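Local coordinates for protein Tox3 (Phaeosphaeria nodorum, PDB 6WES) that acts as a secreted necrotrophic effector of a fungal wheat pathogen, probably provoking disease in hosts that carry the sensitivity gene Snn3, at residues 55-60 / 76-81; 97-102 / 126-131; 5-10 / 29-34; 14-19 / 147-152. One frame throughout, in Å; residues are numbered along the deposited sequence.

Contact 1. Residues 55-60 / 76-81; sequences VDRFDP and TAIHDF
V55 and A77 make the close-packed side of this antiparallel pairing: both methyls of V55 rest on the A77 methyl, with V55 CG2 3.7 Å from A77 CB. The F58 ring closes the same apolar patch, its CE1 lying 4.1 Å from A77 CB, and V55 CG1 sits over one ring face. The small alanine leaves room for both larger neighbours. D56 and R57 together face I78, a classic beta bulge in the 55-60 segment: the I78 carbonyl takes a bond from D56 N (2.8 Å) and a weak one from R57 N, while R57 O receives I78 N. The bulge turns D56 inward. D80 N meets D56 OD2 on its anti side, 26° out of the carboxylate plane, at 2.7 Å; H79 ND1 donates weakly to the same oxygen, and H79 NE2 is hydrogen-bonded to R25. The side of R57 and D59 is open to solvent and relies on water bridges. I78 CG2 stands 3.7 Å from R57 NH2, over one guanidinium face, and a water joins R57 NH2 to D80 OD2, while D80 OD1 accepts from the Q97 side-chain amide. Another water links D59 O to T76 OG1. The short strand 57-59 forms one margin of the sheet; strand 72-85 separates it from strand 92-105, while V55 reaches V27 and V29 of strand 23-36, and F58 reaches V29.

Contact 2. Residues 97-102 / 126-131; sequences QLRQPF and TMHEVC
Two neighbouring antiparallel strands of the Tox3 beta barrel, 92-105 and 126-133, are joined here, and their most distinctive feature is the stack of R99 on H128. The guanidinium lies flat on the imidazole, centres 3.6 Å apart and planes 19° apart, although the two side chains cross at about a right angle. R99 NH1 comes over the ring toward its rim, 3.3 Å from H128 CE1. R99 is extended from CG to NE, which brings the guanidinium over the H128 ring of the neighbouring strand. The head is held from the edge by Q97: R99 NE and NH2 both donate to Q97 OE1, each at 2.9 Å and close to the guanidinium plane. Q97 is itself positioned by D80, which accepts from NE2. H128 is fixed in turn by T126, whose OG1 shares a hydrogen bond of 2.7 Å with H128 NE2. On the other face of the sheet L98 CD1 meets M127 CE at 4.1 Å, a flexible thioether fitting beside a branched chain, near H15. Backbone bonds pair Q97 with H128 and R99 with T126. Stacking against a positive guanidinium would be expected to disfavour protonation of H128; the bond to T126 OG1 could run in either direction.

Contact 3. Residues 5-10 / 29-34; sequences NDINFG and VRADIP
The R30 guanidinium, on the beta hairpin of strands 2-16 and 23-36, has the D6 carboxylate over one face and D32 at its edge. D6 lies nearly parallel, planes 20° apart, with D6 CB 3.5 Å from R30 NH2; its OD2 makes a long salt bridge through charge alone, since no N-H points at it. D32 is gripped side-on, R30 NE donating to D32 OD2 (2.8 Å) and R30 NH2 to D32 OD1 (2.9 Å). This salt-bridge network lies on the polar face of the hairpin. R30, with CG anti to the backbone N (chi1 173°) and extended to NE, is long enough to serve both acids. The opposite face is apolar: I7 CG2 touches A31 CB and I33 CD1, and F9 CB packs on V29 CG2, near F102 and W49. Branched and aromatic residues suit this inner side. Paired backbone bonds join I7 to A31 and F9 to V29. At the strand end N5 ND2, also hydrogen-bonded to N114 OD1, donates to I33 O at 3.0 Å, I33 O lying close to the N5 amide plane.

Contact 4. Residues 14-19 / 147-152; sequences VHDCRE and STRTYG
D16 and R149 carry this contact, a two-pronged salt bridge across the antiparallel strands 2-16 and 144-153. R149 leaves the backbone with CG anti to N (chi1 -156°), then bends at chi3 (-68°), which turns NE toward the acid. R149 NH2 reaches D16 OD1 at 2.8 Å and R149 NE reaches D16 OD2 at 3.0 Å, both on syn lone pairs, with the carboxylate and guanidinium nearly coplanar. V14 CG1 stands over the centre of one guanidinium face, and V14 CG2 lies 3.9 Å from T150 CG2. A classic beta bulge brings R149 into place: R149 and T150 both face V14, whose carbonyl O takes R149 N at 2.7 Å and T150 N weakly. On the other side of the sheet H15 and T148 run side by side, H15 NE2 and T148 OG1 being 3.0 Å apart; the hydroxyl also bonds to P125 O. S147 OG, between the backbone N and the carbonyl carbon (chi1 53°), shares a water with D16 OD2. C17, which follows D16, is tied by a disulfide to C146, so a covalent link adjoins the ionic one. D16 OD1 also accepts G22 N; these donors and solvent access would both be expected to keep D16 ionised, while water would weaken the salt bridge somewhat.

All four contacts are rungs of one antiparallel sheet that curls into a barrel. Contacts 1 and 2 are adjacent, centres about 9 Å apart, joined by I78 packing on R99 and by the pairing of strands 72-85 and 92-105. Contact 3 lies about 22 Å from contact 2 between centres, on the other side of the chain's centre, yet the F102 ring packs against V29 and F9; V29 also meets V55 and F58 of contact 1. Contact 4 shares strand 2-16 with contact 3 but is about 27 Å away, centre to centre. Its centre is about 10 Å from that of contact 2, and the two touch where E129 accepts the E19 amide, close to the C17-C146 and C94-C131 disulfides.

Contact 1. Residues 55-60 / 76-81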
loop_
_atom_site.group_PDB
_atom_site.type_symbol
_atom_site.label_atom_id
_atom_site.label_comp_id
_atom_site.label_asym_id
_atom_site.label_seq_id
_atom_site.Cartn_x
_atom_site.Cartn_y
_atom_site.Cartn_z
ATOM N N VAL A 55 1.093 5.922 4.179
ATOM C CA VAL A 55 0.735 4.650 4.795
ATOM C C VAL A 55 0.674 4.822 6.304
ATOM O O VAL A 55 1.693 5.098 6.954
ATOM C CB VAL A 55 1.690 3.515 4.399
ATOM C CG1 VAL A 55 1.196 2.192 5.003
ATOM C CG2 VAL A 55 1.801 3.411 2.903
ATOM N N ASP A 56 -0.523 4.633 6.859
ATOM C CA ASP A 56 -0.717 4.685 8.301
ATOM C C ASP A 56 -0.413 3.359 8.979
ATOM O O ASP A 56 0.000 3.342 10.146
ATOM C CB ASP A 56 -2.155 5.121 8.577
ATOM C CG ASP A 56 -2.412 6.517 8.067
ATOM O OD1 ASP A 56 -1.776 7.423 8.607
ATOM O OD2 ASP A 56 -3.169 6.730 7.090
ATOM N N ARG A 57 -0.605 2.244 8.283
ATOM C CA ARG A 57 -0.285 0.920 8.813
ATOM C C ARG A 57 -0.371 -0.045 7.650
ATOM O O ARG A 57 -0.990 0.250 6.621
ATOM C CB ARG A 57 -1.216 0.478 9.953
ATOM C CG ARG A 57 -2.674 0.440 9.583
ATOM C CD ARG A 57 -3.570 0.049 10.773
ATOM N NE ARG A 57 -4.961 0.219 10.390
ATOM C CZ ARG A 57 -5.694 -0.720 9.795
ATOM N NH1 ARG A 57 -5.182 -1.921 9.553
ATOM N NH2 ARG A 57 -6.948 -0.445 9.432
ATOM N N PHE A 58 0.238 -1.202 7.818
ATOM C CA PHE A 58 0.148 -2.288 6.865
ATOM C C PHE A 58 -0.719 -3.392 7.445
ATOM O O PHE A 58 -0.823 -3.546 8.664
ATOM C CB PHE A 58 1.526 -2.856 6.559
ATOM C CG PHE A 58 2.400 -1.926 5.749
ATOM C CD1 PHE A 58 2.398 -1.998 4.376
ATOM C CD2 PHE A 58 3.224 -0.990 6.374
ATOM C CE1 PHE A 58 3.218 -1.168 3.629
ATOM C CE2 PHE A 58 4.036 -0.146 5.626
ATOM C CZ PHE A 58 4.038 -0.238 4.261
ATOM N N ASP A 59 -1.358 -4.154 6.575
ATOM C CA ASP A 59 -2.193 -5.261 7.000
ATOM C C ASP A 59 -1.829 -6.476 6.156
ATOM O O ASP A 59 -1.809 -6.387 4.913
ATOM C CB ASP A 59 -3.658 -4.931 6.775
ATOM C CG ASP A 59 -4.570 -6.146 6.947
ATOM O OD1 ASP A 59 -5.356 -6.419 6.043
ATOM O OD2 ASP A 59 -4.545 -6.818 8.001
ATOM N N PRO A 60 -1.510 -7.626 6.779
ATOM C CA PRO A 60 -1.259 -7.766 8.220
ATOM C C PRO A 60 0.147 -7.234 8.552
ATOM O O PRO A 60 0.583 -6.306 7.925
ATOM C CB PRO A 60 -1.353 -9.274 8.447
ATOM C CG PRO A 60 -1.083 -9.886 7.168
ATOM C CD PRO A 60 -1.425 -8.909 6.066
ATOM N N THR A 76 -0.956 -5.180 2.182
ATOM C CA THR A 76 -1.912 -4.102 1.944
ATOM C C THR A 76 -1.504 -2.891 2.773
ATOM O O THR A 76 -1.357 -2.997 3.999
ATOM C CB THR A 76 -3.329 -4.560 2.305
ATOM O OG1 THR A 76 -3.690 -5.673 1.468
ATOM C CG2 THR A 76 -4.339 -3.414 2.134
ATOM N N ALA A 77 -1.304 -1.751 2.119
ATOM C CA ALA A 77 -1.057 -0.491 2.809
ATOM C C ALA A 77 -2.384 0.198 3.085
ATOM O O ALA A 77 -3.237 0.283 2.190
ATOM C CB ALA A 77 -0.177 0.400 1.929
ATOM N N ILE A 78 -2.561 0.704 4.297
ATOM C CA ILE A 78 -3.807 1.337 4.718
ATOM C C ILE A 78 -3.541 2.817 4.945
ATOM O O ILE A 78 -2.597 3.175 5.662
ATOM C CB ILE A 78 -4.319 0.713 6.029
ATOM C CG1 ILE A 78 -4.412 -0.805 5.948
ATOM C CG2 ILE A 78 -5.664 1.340 6.427
ATOM C CD1 ILE A 78 -5.523 -1.280 5.045
ATOM N N HIS A 79 -4.384 3.678 4.363
ATOM C CA HIS A 79 -4.277 5.124 4.465
ATOM C C HIS A 79 -5.635 5.660 4.904
ATOM O O HIS A 79 -6.636 5.395 4.242
ATOM C CB HIS A 79 -3.899 5.696 3.081
ATOM C CG HIS A 79 -3.990 7.189 2.981
ATOM N ND1 HIS A 79 -3.466 8.044 3.919
ATOM C CD2 HIS A 79 -4.530 7.976 2.017
ATOM C CE1 HIS A 79 -3.687 9.295 3.553
ATOM N NE2 HIS A 79 -4.327 9.279 2.396
ATOM N N ASP A 80 -5.676 6.396 6.016
ATOM C CA ASP A 80 -6.903 7.011 6.525
ATOM C C ASP A 80 -6.835 8.529 6.368
ATOM O O ASP A 80 -5.789 9.136 6.612
ATOM C CB ASP A 80 -7.088 6.675 8.018
ATOM C CG ASP A 80 -7.072 5.178 8.282
ATOM O OD1 ASP A 80 -7.857 4.468 7.626
ATOM O OD2 ASP A 80 -6.262 4.703 9.124
ATOM N N PHE A 81 -7.938 9.151 5.945
ATOM C CA PHE A 81 -7.971 10.610 5.854
ATOM C C PHE A 81 -9.409 11.080 5.967
ATOM O O PHE A 81 -10.339 10.311 5.762
ATOM C CB PHE A 81 -7.311 11.144 4.561
ATOM C CG PHE A 81 -7.943 10.637 3.292
ATOM C CD1 PHE A 81 -7.662 9.368 2.824
ATOM C CD2 PHE A 81 -8.819 11.438 2.571
ATOM C CE1 PHE A 81 -8.251 8.893 1.659
ATOM C CE2 PHE A 81 -9.420 10.963 1.411
ATOM C CZ PHE A 81 -9.127 9.702 0.954
HETATM O O HOH W 1 -7.248 2.348 10.396
HETATM O O HOH W 2 -2.549 -8.031 2.932
#

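Contact 2. Residues 97-102 / 126-131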
loop_
_atom_site.group_PDB
_atom_site.type_symbol
_atom_site.label_atom_id
_atom_site.label_comp_id
_atom_site.label_asym_id
_atom_site.label_seq_id
_atom_site.Cartn_x
_atom_site.Cartn_y
_atom_site.Cartn_z
ATOM N N GLN A 97 -10.927 5.458 3.987
ATOM C CA GLN A 97 -9.826 4.521 4.144
ATOM C C GLN A 97 -9.489 3.913 2.791
ATOM O O GLN A 97 -10.358 3.307 2.140
ATOM C CB GLN A 97 -10.216 3.426 5.116
ATOM C CG GLN A 97 -9.070 2.462 5.382
ATOM C CD GLN A 97 -9.398 1.559 6.537
ATOM O OE1 GLN A 97 -9.878 0.438 6.341
ATOM N NE2 GLN A 97 -9.149 2.043 7.751
ATOM N N LEU A 98 -8.241 4.082 2.377
ATOM C CA LEU A 98 -7.728 3.543 1.125
ATOM C C LEU A 98 -6.896 2.312 1.447
ATOM O O LEU A 98 -6.052 2.343 2.357
ATOM C CB LEU A 98 -6.852 4.591 0.453
ATOM C CG LEU A 98 -6.118 4.169 -0.818
ATOM C CD1 LEU A 98 -7.122 3.694 -1.895
ATOM C CD2 LEU A 98 -5.319 5.346 -1.306
ATOM N N ARG A 99 -7.191 1.217 0.767
ATOM C CA ARG A 99 -6.509 -0.057 0.983
ATOM C C ARG A 99 -5.775 -0.395 -0.311
ATOM O O ARG A 99 -6.399 -0.739 -1.327
ATOM C CB ARG A 99 -7.522 -1.129 1.365
ATOM C CG ARG A 99 -8.305 -0.761 2.619
ATOM C CD ARG A 99 -9.342 -1.800 3.003
ATOM N NE ARG A 99 -10.196 -1.272 4.058
ATOM C CZ ARG A 99 -11.417 -1.726 4.337
ATOM N NH1 ARG A 99 -11.914 -2.761 3.655
ATOM N NH2 ARG A 99 -12.114 -1.168 5.308
ATOM N N GLN A 100 -4.459 -0.278 -0.294
ATOM C CA GLN A 100 -3.643 -0.349 -1.507
ATOM C C GLN A 100 -2.688 -1.535 -1.445
ATOM O O GLN A 100 -1.725 -1.512 -0.652
ATOM C CB GLN A 100 -2.878 0.965 -1.644
ATOM C CG GLN A 100 -1.870 1.023 -2.797
ATOM C CD GLN A 100 -2.541 0.878 -4.141
ATOM O OE1 GLN A 100 -3.213 1.801 -4.606
ATOM N NE2 GLN A 100 -2.375 -0.283 -4.779
ATOM N N PRO A 101 -2.896 -2.592 -2.224
ATOM C CA PRO A 101 -1.958 -3.723 -2.219
ATOM C C PRO A 101 -0.671 -3.395 -2.954
ATOM O O PRO A 101 -0.649 -2.585 -3.887
ATOM C CB PRO A 101 -2.709 -4.832 -2.968
ATOM C CG PRO A 101 -4.122 -4.370 -3.100
ATOM C CD PRO A 101 -4.097 -2.859 -3.036
ATOM N N PHE A 102 0.410 -4.052 -2.517
ATOM C CA PHE A 102 1.687 -4.068 -3.229
ATOM C C PHE A 102 2.244 -5.481 -3.185
ATOM O O PHE A 102 2.064 -6.193 -2.197
ATOM C CB PHE A 102 2.736 -3.147 -2.580
ATOM C CG PHE A 102 2.407 -1.679 -2.665
ATOM C CD1 PHE A 102 2.747 -0.965 -3.803
ATOM C CD2 PHE A 102 1.764 -1.020 -1.613
ATOM C CE1 PHE A 102 2.447 0.379 -3.913
ATOM C CE2 PHE A 102 1.455 0.349 -1.699
ATOM C CZ PHE A 102 1.807 1.037 -2.852
ATOM N N THR A 126 -8.837 -0.358 -3.100
ATOM C CA THR A 126 -10.229 -0.035 -2.816
ATOM C C THR A 126 -10.277 1.118 -1.827
ATOM O O THR A 126 -9.388 1.269 -0.986
ATOM C CB THR A 126 -10.986 -1.225 -2.237
ATOM O OG1 THR A 126 -10.377 -1.648 -1.006
ATOM C CG2 THR A 126 -11.006 -2.382 -3.241
ATOM N N MET A 127 -11.309 1.942 -1.926
ATOM C CA MET A 127 -11.532 3.022 -0.982
ATOM C C MET A 127 -12.887 2.823 -0.334
ATOM O O MET A 127 -13.801 2.238 -0.929
ATOM C CB MET A 127 -11.479 4.402 -1.641
ATOM C CG MET A 127 -11.538 5.568 -0.631
ATOM S SD MET A 127 -11.281 7.194 -1.367
ATOM C CE MET A 127 -9.502 7.038 -1.667
ATOM N N HIS A 128 -13.001 3.304 0.895
ATOM C CA HIS A 128 -14.142 3.067 1.756
ATOM C C HIS A 128 -14.466 4.382 2.446
ATOM O O HIS A 128 -13.552 5.115 2.826
ATOM C CB HIS A 128 -13.728 1.955 2.750
ATOM C CG HIS A 128 -13.197 0.738 2.052
ATOM N ND1 HIS A 128 -14.010 -0.319 1.714
ATOM C CD2 HIS A 128 -11.964 0.439 1.563
ATOM C CE1 HIS A 128 -13.301 -1.230 1.068
ATOM N NE2 HIS A 128 -12.057 -0.789 0.953
ATOM N N GLU A 129 -15.753 4.713 2.558
ATOM C CA GLU A 129 -16.174 6.030 3.033
ATOM C C GLU A 129 -17.274 5.879 4.080
ATOM O O GLU A 129 -18.179 5.052 3.925
ATOM C CB GLU A 129 -16.744 6.869 1.843
ATOM C CG GLU A 129 -17.339 8.260 2.200
ATOM C CD GLU A 129 -18.148 8.933 1.052
ATOM O OE1 GLU A 129 -19.183 8.381 0.667
ATOM O OE2 GLU A 129 -17.752 10.001 0.550
ATOM N N VAL A 130 -17.214 6.682 5.147
ATOM C CA VAL A 130 -18.332 6.819 6.083
ATOM C C VAL A 130 -18.532 8.305 6.354
ATOM O O VAL A 130 -17.564 9.021 6.627
ATOM C CB VAL A 130 -18.123 5.999 7.383
ATOM C CG1 VAL A 130 -16.791 6.312 8.066
ATOM C CG2 VAL A 130 -19.326 6.133 8.348
ATOM N N CYS A 131 -19.767 8.783 6.230
ATOM C CA CYS A 131 -20.050 10.204 6.397
ATOM C C CYS A 131 -21.154 10.437 7.422
ATOM O O CYS A 131 -22.076 9.631 7.564
ATOM C CB CYS A 131 -20.512 10.870 5.102
ATOM S SG CYS A 131 -19.331 10.755 3.790
HETATM O O HOH W 3 -7.935 -3.303 -1.427
#

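Contact 3. Residues 5-10 / 29-34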
loop_
_atom_site.group_PDB
_atom_site.type_symbol
_atom_site.label_atom_id
_atom_site.label_comp_id
_atom_site.label_asym_id
_atom_site.label_seq_id
_atom_site.Cartn_x
_atom_site.Cartn_y
_atom_site.Cartn_z
ATOM N N ASN A 5 19.329 -4.529 0.808
ATOM C CA ASN A 5 18.650 -4.161 -0.424
ATOM C C ASN A 5 17.391 -3.386 -0.085
ATOM O O ASN A 5 16.715 -3.682 0.901
ATOM C CB ASN A 5 18.203 -5.389 -1.229
ATOM C CG ASN A 5 19.341 -6.250 -1.669
ATOM O OD1 ASN A 5 20.025 -5.951 -2.680
ATOM N ND2 ASN A 5 19.572 -7.330 -0.949
ATOM N N ASP A 6 17.053 -2.412 -0.915
ATOM C CA ASP A 6 15.788 -1.715 -0.761
ATOM C C ASP A 6 15.197 -1.415 -2.128
ATOM O O ASP A 6 15.911 -1.317 -3.142
ATOM C CB ASP A 6 15.941 -0.430 0.056
ATOM C CG ASP A 6 16.849 0.581 -0.617
ATOM O OD1 ASP A 6 16.325 1.454 -1.337
ATOM O OD2 ASP A 6 18.092 0.493 -0.444
ATOM N N ILE A 7 13.878 -1.296 -2.150
ATOM C CA ILE A 7 13.179 -0.961 -3.379
ATOM C C ILE A 7 11.944 -0.183 -2.980
ATOM O O ILE A 7 11.332 -0.449 -1.944
ATOM C CB ILE A 7 12.822 -2.229 -4.201
ATOM C CG1 ILE A 7 12.067 -1.873 -5.492
ATOM C CG2 ILE A 7 11.975 -3.185 -3.392
ATOM C CD1 ILE A 7 12.940 -1.393 -6.622
ATOM N N ASN A 8 11.552 0.757 -3.821
ATOM C CA ASN A 8 10.383 1.580 -3.577
ATOM C C ASN A 8 9.318 1.272 -4.612
ATOM O O ASN A 8 9.625 0.962 -5.765
ATOM C CB ASN A 8 10.744 3.068 -3.629
ATOM C CG ASN A 8 11.341 3.565 -2.317
ATOM O OD1 ASN A 8 10.742 4.388 -1.608
ATOM N ND2 ASN A 8 12.512 3.048 -1.977
ATOM N N PHE A 9 8.060 1.369 -4.194
ATOM C CA PHE A 9 6.915 1.276 -5.081
ATOM C C PHE A 9 5.954 2.414 -4.775
ATOM O O PHE A 9 5.908 2.939 -3.654
ATOM C CB PHE A 9 6.144 -0.032 -4.842
ATOM C CG PHE A 9 6.975 -1.267 -5.023
ATOM C CD1 PHE A 9 7.569 -1.558 -6.256
ATOM C CD2 PHE A 9 7.208 -2.118 -3.965
ATOM C CE1 PHE A 9 8.351 -2.703 -6.422
ATOM C CE2 PHE A 9 7.979 -3.257 -4.135
ATOM C CZ PHE A 9 8.542 -3.554 -5.358
ATOM N N GLY A 10 5.156 2.771 -5.772
ATOM C CA GLY A 10 4.148 3.786 -5.557
ATOM C C GLY A 10 2.977 3.573 -6.491
ATOM O O GLY A 10 3.164 3.230 -7.669
ATOM N N VAL A 29 5.558 3.034 -0.790
ATOM C CA VAL A 29 6.129 2.146 0.213
ATOM C C VAL A 29 7.569 1.829 -0.150
ATOM O O VAL A 29 8.000 1.990 -1.296
ATOM C CB VAL A 29 5.324 0.843 0.362
ATOM C CG1 VAL A 29 3.880 1.149 0.790
ATOM C CG2 VAL A 29 5.345 0.030 -0.946
ATOM N N ARG A 30 8.314 1.347 0.846
ATOM C CA ARG A 30 9.665 0.842 0.666
ATOM C C ARG A 30 9.678 -0.578 1.205
ATOM O O ARG A 30 9.000 -0.873 2.201
ATOM C CB ARG A 30 10.641 1.714 1.466
ATOM C CG ARG A 30 12.071 1.193 1.505
ATOM C CD ARG A 30 12.977 2.227 2.102
ATOM N NE ARG A 30 14.247 1.620 2.468
ATOM C CZ ARG A 30 15.417 2.248 2.446
ATOM N NH1 ARG A 30 15.502 3.515 2.055
ATOM N NH2 ARG A 30 16.506 1.589 2.799
ATOM N N ALA A 31 10.420 -1.465 0.544
ATOM C CA ALA A 31 10.673 -2.808 1.063
ATOM C C ALA A 31 12.169 -2.956 1.261
ATOM O O ALA A 31 12.961 -2.617 0.363
ATOM C CB ALA A 31 10.174 -3.908 0.124
ATOM N N ASP A 32 12.566 -3.451 2.423
ATOM C CA ASP A 32 13.965 -3.754 2.686
ATOM C C ASP A 32 14.097 -5.269 2.763
ATOM O O ASP A 32 13.275 -5.935 3.416
ATOM C CB ASP A 32 14.451 -3.060 3.973
ATOM C CG ASP A 32 14.715 -1.556 3.770
ATOM O OD1 ASP A 32 15.871 -1.146 3.511
ATOM O OD2 ASP A 32 13.760 -0.764 3.875
ATOM N N ILE A 33 15.086 -5.811 2.056
ATOM C CA ILE A 33 15.225 -7.263 1.905
ATOM C C ILE A 33 16.680 -7.672 2.103
ATOM O O ILE A 33 17.465 -7.613 1.147
ATOM C CB ILE A 33 14.753 -7.745 0.522
ATOM C CG1 ILE A 33 13.410 -7.116 0.134
ATOM C CG2 ILE A 33 14.679 -9.270 0.546
ATOM C CD1 ILE A 33 13.559 -6.056 -0.885
ATOM N N PRO A 34 17.082 -8.079 3.300
ATOM C CA PRO A 34 18.443 -8.575 3.505
ATOM C C PRO A 34 18.640 -9.901 2.788
ATOM O O PRO A 34 17.696 -10.669 2.572
ATOM C CB PRO A 34 18.519 -8.797 5.023
ATOM C CG PRO A 34 17.270 -8.164 5.619
ATOM C CD PRO A 34 16.276 -8.073 4.528
HETATM O O HOH W 4 18.309 -2.091 3.382
HETATM O O HOH W 5 8.458 4.720 -2.320
#

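Contact 4. Residues 14-19 / 147-152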
loop_
_atom_site.group_PDB
_atom_site.type_symbol
_atom_site.label_atom_id
_atom_site.label_comp_id
_atom_site.label_asym_id
_atom_site.label_seq_id
_atom_site.Cartn_x
_atom_site.Cartn_y
_atom_site.Cartn_z
ATOM N N VAL A 14 -7.635 7.028 -8.181
ATOM C CA VAL A 14 -8.741 7.981 -8.109
ATOM C C VAL A 14 -10.005 7.188 -7.798
ATOM O O VAL A 14 -10.245 6.135 -8.413
ATOM C CB VAL A 14 -8.920 8.735 -9.447
ATOM C CG1 VAL A 14 -10.092 9.723 -9.376
ATOM C CG2 VAL A 14 -7.623 9.445 -9.820
ATOM N N HIS A 15 -10.801 7.680 -6.849
ATOM C CA HIS A 15 -12.013 7.000 -6.409
ATOM C C HIS A 15 -13.202 7.947 -6.402
ATOM O O HIS A 15 -13.069 9.150 -6.145
ATOM C CB HIS A 15 -11.821 6.417 -4.998
ATOM C CG HIS A 15 -10.882 5.252 -4.975
ATOM N ND1 HIS A 15 -9.516 5.396 -4.873
ATOM C CD2 HIS A 15 -11.111 3.927 -5.123
ATOM C CE1 HIS A 15 -8.938 4.204 -4.945
ATOM N NE2 HIS A 15 -9.892 3.294 -5.082
ATOM N N ASP A 16 -14.374 7.364 -6.628
ATOM C CA ASP A 16 -15.641 8.086 -6.572
ATOM C C ASP A 16 -16.477 7.475 -5.465
ATOM O O ASP A 16 -16.685 6.257 -5.429
ATOM C CB ASP A 16 -16.338 7.998 -7.925
ATOM C CG ASP A 16 -15.523 8.640 -9.005
ATOM O OD1 ASP A 16 -14.976 9.739 -8.785
ATOM O OD2 ASP A 16 -15.411 8.042 -10.108
ATOM N N CYS A 17 -16.901 8.310 -4.535
ATOM C CA CYS A 17 -17.600 7.849 -3.346
ATOM C C CYS A 17 -18.988 8.479 -3.308
ATOM O O CYS A 17 -19.358 9.265 -4.189
ATOM C CB CYS A 17 -16.789 8.183 -2.087
ATOM S SG CYS A 17 -15.132 7.389 -2.001
ATOM N N ARG A 18 -19.762 8.139 -2.268
ATOM C CA ARG A 18 -21.156 8.586 -2.245
ATOM C C ARG A 18 -21.256 10.095 -2.080
ATOM O O ARG A 18 -22.122 10.733 -2.690
ATOM C CB ARG A 18 -21.973 7.865 -1.166
ATOM C CG ARG A 18 -23.442 8.323 -1.176
ATOM C CD ARG A 18 -24.367 7.369 -0.452
ATOM N NE ARG A 18 -24.268 6.003 -0.970
ATOM C CZ ARG A 18 -24.968 4.980 -0.485
ATOM N NH1 ARG A 18 -25.825 5.173 0.517
ATOM N NH2 ARG A 18 -24.813 3.768 -1.000
ATOM N N GLU A 19 -20.408 10.686 -1.239
ATOM C CA GLU A 19 -20.496 12.110 -0.947
ATOM C C GLU A 19 -19.500 12.963 -1.712
ATOM O O GLU A 19 -19.711 14.174 -1.819
ATOM C CB GLU A 19 -20.319 12.378 0.554
ATOM C CG GLU A 19 -21.425 11.792 1.405
ATOM C CD GLU A 19 -22.768 12.406 1.111
ATOM O OE1 GLU A 19 -22.819 13.626 0.841
ATOM O OE2 GLU A 19 -23.765 11.655 1.118
ATOM N N SER A 147 -16.240 3.387 -5.641
ATOM C CA SER A 147 -15.778 2.781 -6.881
ATOM C C SER A 147 -14.418 3.345 -7.280
ATOM O O SER A 147 -14.126 4.526 -7.077
ATOM C CB SER A 147 -16.804 2.937 -8.011
ATOM O OG SER A 147 -17.176 4.296 -8.167
ATOM N N THR A 148 -13.562 2.471 -7.804
ATOM C CA THR A 148 -12.236 2.869 -8.257
ATOM C C THR A 148 -12.366 3.388 -9.685
ATOM O O THR A 148 -12.832 2.663 -10.575
ATOM C CB THR A 148 -11.288 1.673 -8.167
ATOM O OG1 THR A 148 -11.239 1.217 -6.808
ATOM C CG2 THR A 148 -9.860 2.042 -8.629
ATOM N N ARG A 149 -11.974 4.641 -9.915
ATOM C CA ARG A 149 -12.034 5.185 -11.264
ATOM C C ARG A 149 -10.835 4.761 -12.086
ATOM O O ARG A 149 -10.986 4.395 -13.249
ATOM C CB ARG A 149 -12.146 6.700 -11.244
ATOM C CG ARG A 149 -12.801 7.125 -12.565
ATOM C CD ARG A 149 -12.662 8.550 -12.832
ATOM N NE ARG A 149 -13.427 9.324 -11.876
ATOM C CZ ARG A 149 -13.357 10.639 -11.821
ATOM N NH1 ARG A 149 -12.604 11.288 -12.701
ATOM N NH2 ARG A 149 -14.039 11.292 -10.897
ATOM N N THR A 150 -9.642 4.807 -11.498
ATOM C CA THR A 150 -8.435 4.417 -12.210
ATOM C C THR A 150 -7.326 4.251 -11.180
ATOM O O THR A 150 -7.450 4.706 -10.045
ATOM C CB THR A 150 -8.063 5.432 -13.302
ATOM O OG1 THR A 150 -6.989 4.896 -14.078
ATOM C CG2 THR A 150 -7.667 6.789 -12.725
ATOM N N TYR A 151 -6.242 3.593 -11.593
ATOM C CA TYR A 151 -5.060 3.460 -10.747
ATOM C C TYR A 151 -3.863 3.196 -11.648
ATOM O O TYR A 151 -4.015 2.732 -12.787
ATOM C CB TYR A 151 -5.221 2.365 -9.679
ATOM C CG TYR A 151 -5.409 0.993 -10.253
ATOM C CD1 TYR A 151 -6.648 0.560 -10.668
ATOM C CD2 TYR A 151 -4.331 0.113 -10.389
ATOM C CE1 TYR A 151 -6.819 -0.699 -11.210
ATOM C CE2 TYR A 151 -4.514 -1.162 -10.945
ATOM C CZ TYR A 151 -5.764 -1.541 -11.334
ATOM O OH TYR A 151 -6.000 -2.792 -11.884
ATOM N N GLY A 152 -2.669 3.486 -11.144
ATOM C CA GLY A 152 -1.482 3.257 -11.952
ATOM C C GLY A 152 -0.243 3.764 -11.254
ATOM O O GLY A 152 -0.302 4.165 -10.091
HETATM O O HOH W 6 -19.485 5.391 -6.993
HETATM O O HOH W 7 -15.647 5.152 -10.165
#